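Local coordinates for galactitol-1-phosphate 5-dehydrogenase (Escherichia coli, PDB 4UEJ), which catalyses the NAD-dependent oxidation of galactitol 1-phosphate to D-tagatose 6-phosphate as a zinc-containing dehydrogenase that forms homodimers, at residues R228-P240 with I249-H263. Residues are numbered along the deposited sequence; the frame is centred on the assembly and turned at random.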
loop_
_atom_site.group_PDB
_atom_site.type_symbol
_atom_site.label_atom_id
_atom_site.label_comp_id
_atom_site.label_asym_id
_atom_site.label_seq_id
_atom_site.Cartn_x
_atom_site.Cartn_y
_atom_site.Cartn_z
ATOM N N ARG A 228 -18.038 -5.496 3.937
ATOM C CA ARG A 228 -16.744 -4.971 4.376
ATOM C C ARG A 228 -15.574 -5.901 4.093
ATOM O O ARG A 228 -14.428 -5.454 4.083
ATOM C CB ARG A 228 -16.773 -4.630 5.879
ATOM C CG ARG A 228 -16.819 -5.795 6.879
ATOM C CD ARG A 228 -16.908 -5.204 8.283
ATOM N NE ARG A 228 -17.016 -6.195 9.355
ATOM C CZ ARG A 228 -18.145 -6.801 9.709
ATOM N NH1 ARG A 228 -19.271 -6.550 9.057
ATOM N NH2 ARG A 228 -18.143 -7.678 10.710
ATOM N N PHE A 229 -15.848 -7.179 3.844
ATOM C CA PHE A 229 -14.765 -8.132 3.605
ATOM C C PHE A 229 -14.442 -8.288 2.114
ATOM O O PHE A 229 -15.287 -8.037 1.255
ATOM C CB PHE A 229 -15.120 -9.489 4.212
ATOM C CG PHE A 229 -15.201 -9.477 5.716
ATOM C CD1 PHE A 229 -14.046 -9.471 6.482
ATOM C CD2 PHE A 229 -16.429 -9.463 6.358
ATOM C CE1 PHE A 229 -14.116 -9.460 7.879
ATOM C CE2 PHE A 229 -16.506 -9.446 7.747
ATOM C CZ PHE A 229 -15.346 -9.447 8.503
ATOM N N ASN A 230 -13.216 -8.711 1.823
ATOM C CA ASN A 230 -12.760 -8.938 0.457
ATOM C C ASN A 230 -13.025 -7.760 -0.469
ATOM O O ASN A 230 -13.452 -7.923 -1.621
ATOM C CB ASN A 230 -13.390 -10.207 -0.099
ATOM C CG ASN A 230 -13.042 -11.424 0.731
ATOM O OD1 ASN A 230 -11.882 -11.832 0.790
ATOM N ND2 ASN A 230 -14.040 -12.006 1.385
ATOM N N GLN A 231 -12.759 -6.567 0.048
ATOM C CA GLN A 231 -12.893 -5.359 -0.744
ATOM C C GLN A 231 -11.708 -5.120 -1.647
ATOM O O GLN A 231 -10.569 -5.394 -1.299
ATOM C CB GLN A 231 -13.079 -4.138 0.149
ATOM C CG GLN A 231 -14.444 -4.044 0.762
ATOM C CD GLN A 231 -14.581 -2.831 1.636
ATOM O OE1 GLN A 231 -13.601 -2.144 1.913
ATOM N NE2 GLN A 231 -15.801 -2.557 2.078
ATOM N N LEU A 232 -12.013 -4.580 -2.809
ATOM C CA LEU A 232 -11.017 -4.044 -3.725
ATOM C C LEU A 232 -11.501 -2.666 -4.102
ATOM O O LEU A 232 -12.537 -2.518 -4.771
ATOM C CB LEU A 232 -10.861 -4.949 -4.947
ATOM C CG LEU A 232 -10.071 -4.376 -6.116
ATOM C CD1 LEU A 232 -8.674 -4.019 -5.628
ATOM C CD2 LEU A 232 -10.015 -5.401 -7.255
ATOM N N ILE A 233 -10.769 -1.660 -3.647
ATOM C CA ILE A 233 -11.140 -0.279 -3.844
ATOM C C ILE A 233 -10.220 0.322 -4.903
ATOM O O ILE A 233 -8.997 0.247 -4.787
ATOM C CB ILE A 233 -11.024 0.507 -2.531
ATOM C CG1 ILE A 233 -11.798 -0.193 -1.400
ATOM C CG2 ILE A 233 -11.456 1.936 -2.720
ATOM C CD1 ILE A 233 -11.614 0.447 -0.029
ATOM N N LEU A 234 -10.795 0.883 -5.953
ATOM C CA LEU A 234 -9.972 1.574 -6.944
ATOM C C LEU A 234 -10.164 3.064 -6.793
ATOM O O LEU A 234 -11.274 3.576 -6.952
ATOM C CB LEU A 234 -10.341 1.166 -8.368
ATOM C CG LEU A 234 -9.595 0.006 -9.005
ATOM C CD1 LEU A 234 -9.877 -1.273 -8.227
ATOM C CD2 LEU A 234 -10.010 -0.111 -10.475
ATOM N N GLU A 235 -9.084 3.759 -6.480
ATOM C CA GLU A 235 -9.081 5.205 -6.390
ATOM C C GLU A 235 -8.748 5.753 -7.769
ATOM O O GLU A 235 -7.592 5.686 -8.195
ATOM C CB GLU A 235 -8.061 5.687 -5.342
ATOM C CG GLU A 235 -8.389 7.046 -4.755
ATOM C CD GLU A 235 -8.559 8.097 -5.834
ATOM O OE1 GLU A 235 -7.574 8.404 -6.543
ATOM O OE2 GLU A 235 -9.697 8.558 -6.022
ATOM N N THR A 236 -9.746 6.314 -8.455
ATOM C CA THR A 236 -9.526 6.828 -9.807
ATOM C C THR A 236 -9.608 8.352 -9.895
ATOM O O THR A 236 -9.273 8.926 -10.930
ATOM C CB THR A 236 -10.537 6.227 -10.814
ATOM O OG1 THR A 236 -11.839 6.798 -10.620
ATOM C CG2 THR A 236 -10.621 4.717 -10.635
ATOM N N ALA A 237 -10.035 9.008 -8.817
ATOM C CA ALA A 237 -10.262 10.455 -8.862
ATOM C C ALA A 237 -8.976 11.281 -8.735
ATOM O O ALA A 237 -8.914 12.424 -9.197
ATOM C CB ALA A 237 -11.258 10.866 -7.780
ATOM N N GLY A 238 -7.953 10.711 -8.112
ATOM C CA GLY A 238 -6.665 11.382 -8.020
ATOM C C GLY A 238 -6.694 12.721 -7.303
ATOM O O GLY A 238 -6.045 13.678 -7.718
ATOM N N VAL A 239 -7.431 12.794 -6.205
ATOM C CA VAL A 239 -7.391 13.978 -5.355
ATOM C C VAL A 239 -7.186 13.511 -3.923
ATOM O O VAL A 239 -7.571 12.392 -3.581
ATOM C CB VAL A 239 -8.672 14.825 -5.474
ATOM C CG1 VAL A 239 -8.836 15.355 -6.890
ATOM C CG2 VAL A 239 -9.884 14.016 -5.071
ATOM N N PRO A 240 -6.556 14.352 -3.083
ATOM C CA PRO A 240 -6.241 13.908 -1.722
ATOM C C PRO A 240 -7.465 13.427 -0.960
ATOM O O PRO A 240 -7.371 12.427 -0.257
ATOM C CB PRO A 240 -5.654 15.163 -1.070
ATOM C CG PRO A 240 -5.089 15.941 -2.210
ATOM C CD PRO A 240 -6.053 15.713 -3.347
ATOM N N ILE A 249 -12.914 4.413 4.629
ATOM C CA ILE A 249 -14.062 3.534 4.475
ATOM C C ILE A 249 -13.678 2.080 4.378
ATOM O O ILE A 249 -14.533 1.207 4.530
ATOM C CB ILE A 249 -14.915 3.898 3.237
ATOM C CG1 ILE A 249 -14.164 3.586 1.941
ATOM C CG2 ILE A 249 -15.349 5.351 3.322
ATOM C CD1 ILE A 249 -14.995 3.824 0.698
ATOM N N ALA A 250 -12.393 1.810 4.149
ATOM C CA ALA A 250 -11.968 0.449 3.831
ATOM C C ALA A 250 -12.333 -0.551 4.925
ATOM O O ALA A 250 -12.289 -0.238 6.114
ATOM C CB ALA A 250 -10.467 0.412 3.580
ATOM N N GLY A 251 -12.681 -1.759 4.511
ATOM C CA GLY A 251 -12.963 -2.824 5.450
ATOM C C GLY A 251 -11.685 -3.573 5.775
ATOM O O GLY A 251 -10.597 -3.215 5.307
ATOM N N PRO A 252 -11.801 -4.617 6.592
ATOM C CA PRO A 252 -10.606 -5.347 7.036
ATOM C C PRO A 252 -9.873 -6.009 5.864
ATOM O O PRO A 252 -10.494 -6.644 5.008
ATOM C CB PRO A 252 -11.163 -6.390 8.014
ATOM C CG PRO A 252 -12.633 -6.420 7.776
ATOM C CD PRO A 252 -13.027 -5.082 7.251
ATOM N N HIS A 253 -8.557 -5.816 5.839
ATOM C CA HIS A 253 -7.673 -6.335 4.795
ATOM C C HIS A 253 -8.098 -5.970 3.372
ATOM O O HIS A 253 -7.796 -6.711 2.437
ATOM C CB HIS A 253 -7.560 -7.856 4.911
ATOM C CG HIS A 253 -6.856 -8.311 6.149
ATOM N ND1 HIS A 253 -5.638 -8.952 6.117
ATOM C CD2 HIS A 253 -7.186 -8.200 7.458
ATOM C CE1 HIS A 253 -5.254 -9.231 7.350
ATOM N NE2 HIS A 253 -6.176 -8.787 8.183
ATOM N N ALA A 254 -8.759 -4.821 3.201
ATOM C CA ALA A 254 -9.130 -4.380 1.869
ATOM C C ALA A 254 -7.898 -4.169 1.034
ATOM O O ALA A 254 -6.816 -3.867 1.558
ATOM C CB ALA A 254 -9.972 -3.082 1.914
ATOM N N GLN A 255 -8.059 -4.393 -0.261
ATOM C CA GLN A 255 -7.066 -3.990 -1.242
ATOM C C GLN A 255 -7.434 -2.620 -1.760
ATOM O O GLN A 255 -8.584 -2.374 -2.152
ATOM C CB GLN A 255 -6.990 -4.971 -2.403
ATOM C CG GLN A 255 -6.409 -6.324 -2.059
ATOM C CD GLN A 255 -6.613 -7.291 -3.193
ATOM O OE1 GLN A 255 -7.753 -7.579 -3.586
ATOM N NE2 GLN A 255 -5.520 -7.766 -3.759
ATOM N N LEU A 256 -6.468 -1.714 -1.783
ATOM C CA LEU A 256 -6.719 -0.364 -2.287
ATOM C C LEU A 256 -5.768 -0.038 -3.427
ATOM O O LEU A 256 -4.589 0.252 -3.207
ATOM C CB LEU A 256 -6.581 0.672 -1.170
ATOM C CG LEU A 256 -6.498 2.154 -1.546
ATOM C CD1 LEU A 256 -7.634 2.567 -2.482
ATOM C CD2 LEU A 256 -6.500 2.995 -0.286
ATOM N N ALA A 257 -6.305 -0.071 -4.643
ATOM C CA ALA A 257 -5.519 0.185 -5.849
ATOM C C ALA A 257 -5.574 1.651 -6.222
ATOM O O ALA A 257 -6.652 2.223 -6.422
ATOM C CB ALA A 257 -6.004 -0.666 -7.003
ATOM N N LEU A 258 -4.398 2.254 -6.328
ATOM C CA LEU A 258 -4.294 3.678 -6.592
ATOM C C LEU A 258 -4.036 3.861 -8.071
ATOM O O LEU A 258 -2.992 3.465 -8.569
ATOM C CB LEU A 258 -3.167 4.305 -5.769
ATOM C CG LEU A 258 -3.269 4.174 -4.247
ATOM C CD1 LEU A 258 -2.016 4.747 -3.592
ATOM C CD2 LEU A 258 -4.513 4.861 -3.719
ATOM N N VAL A 259 -4.995 4.487 -8.740
ATOM C CA VAL A 259 -4.960 4.638 -10.177
ATOM C C VAL A 259 -4.732 6.105 -10.518
ATOM O O VAL A 259 -4.030 6.443 -11.467
ATOM C CB VAL A 259 -6.272 4.122 -10.788
ATOM C CG1 VAL A 259 -6.252 4.246 -12.291
ATOM C CG2 VAL A 259 -6.503 2.675 -10.357
ATOM N N GLY A 260 -5.310 6.970 -9.699
ATOM C CA GLY A 260 -5.296 8.401 -9.926
ATOM C C GLY A 260 -4.069 9.090 -9.373
ATOM O O GLY A 260 -3.726 8.938 -8.207
ATOM N N THR A 261 -3.409 9.882 -10.213
ATOM C CA THR A 261 -2.207 10.596 -9.795
ATOM C C THR A 261 -2.556 11.949 -9.162
ATOM O O THR A 261 -3.382 12.698 -9.687
ATOM C CB THR A 261 -1.244 10.792 -10.989
ATOM O OG1 THR A 261 -0.227 11.738 -10.645
ATOM C CG2 THR A 261 -2.002 11.279 -12.209
ATOM N N LEU A 262 -1.932 12.256 -8.028
ATOM C CA LEU A 262 -2.261 13.471 -7.286
ATOM C C LEU A 262 -1.507 14.684 -7.808
ATOM O O LEU A 262 -0.362 14.576 -8.231
ATOM C CB LEU A 262 -1.957 13.288 -5.795
ATOM C CG LEU A 262 -3.097 12.925 -4.839
ATOM C CD1 LEU A 262 -4.058 11.916 -5.428
ATOM C CD2 LEU A 262 -2.496 12.413 -3.535
ATOM N N HIS A 263 -2.154 15.841 -7.757
ATOM C CA HIS A 263 -1.509 17.079 -8.164
ATOM C C HIS A 263 -1.445 18.043 -6.988
ATOM O O HIS A 263 -0.936 19.157 -7.100
ATOM C CB HIS A 263 -2.244 17.684 -9.365
ATOM C CG HIS A 263 -2.185 16.820 -10.589
ATOM N ND1 HIS A 263 -1.300 17.048 -11.623
ATOM C CD2 HIS A 263 -2.877 15.707 -10.930
ATOM C CE1 HIS A 263 -1.461 16.123 -12.553
ATOM N NE2 HIS A 263 -2.412 15.296 -12.157
HETATM O O HOH W 1 -12.044 -5.908 2.780
HETATM O O HOH W 2 -11.305 -9.267 3.910
HETATM O O HOH W 3 -15.994 -1.216 4.523
HETATM O O HOH W 4 -9.689 -7.961 -1.592
HETATM O O HOH W 5 -5.174 7.302 -6.615
HETATM O O HOH W 6 -4.851 16.062 -6.902
#
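With CG opposite its carbonyl carbon (chi1 -74°) and an extended chain, Gln231 carries its amide to Gly251, whose N-H reaches OE1 at 2.8 Å from above the amide plane, away from a lone pair. Its NE2 bonds to Leu227 O and, through a water, to Ile249 O, holding both ends of the amide. An alanine here would probably leave the Gly251 N-H and Leu227 O without these partners and open a gap where the amide lay. CG of Pro252 makes an oblique apolar contact with the Phe229 ring, 3.4 Å from CE1.

Strands 231-235 and 255-258 run parallel, their axes 18° apart, in register from Leu232-Gln255 to Glu235-Leu258. Four backbone hydrogen bonds join them: Gln255 N to Gln231 O, Ile233 N to Gln255 O (2.7 Å), Ala257 N to Ile233 O and Glu235 N to Ala257 O. On the face shared with Leu256, Ile233 CD1 comes 3.8 Å from Ala250 CB, just after helix 240-249, and CG2 meets Leu256 CD1.

Glu235 O accepts from both Val259 N (2.9 Å) and Gly260 N. The Glu235 chain bends at chi2 (-55°), turning its carboxylate onto the following turn: OE1 takes Gly238 N on its syn lone pair; OE2 takes Ala237 N and is hydrogen-bonded to Thr242 OG1. In this Rossmann-type beta-alpha-beta unit two backbone N-H groups, a water and the Thr242 hydroxyl meet a buried carboxylate, probably stabilising its negative charge.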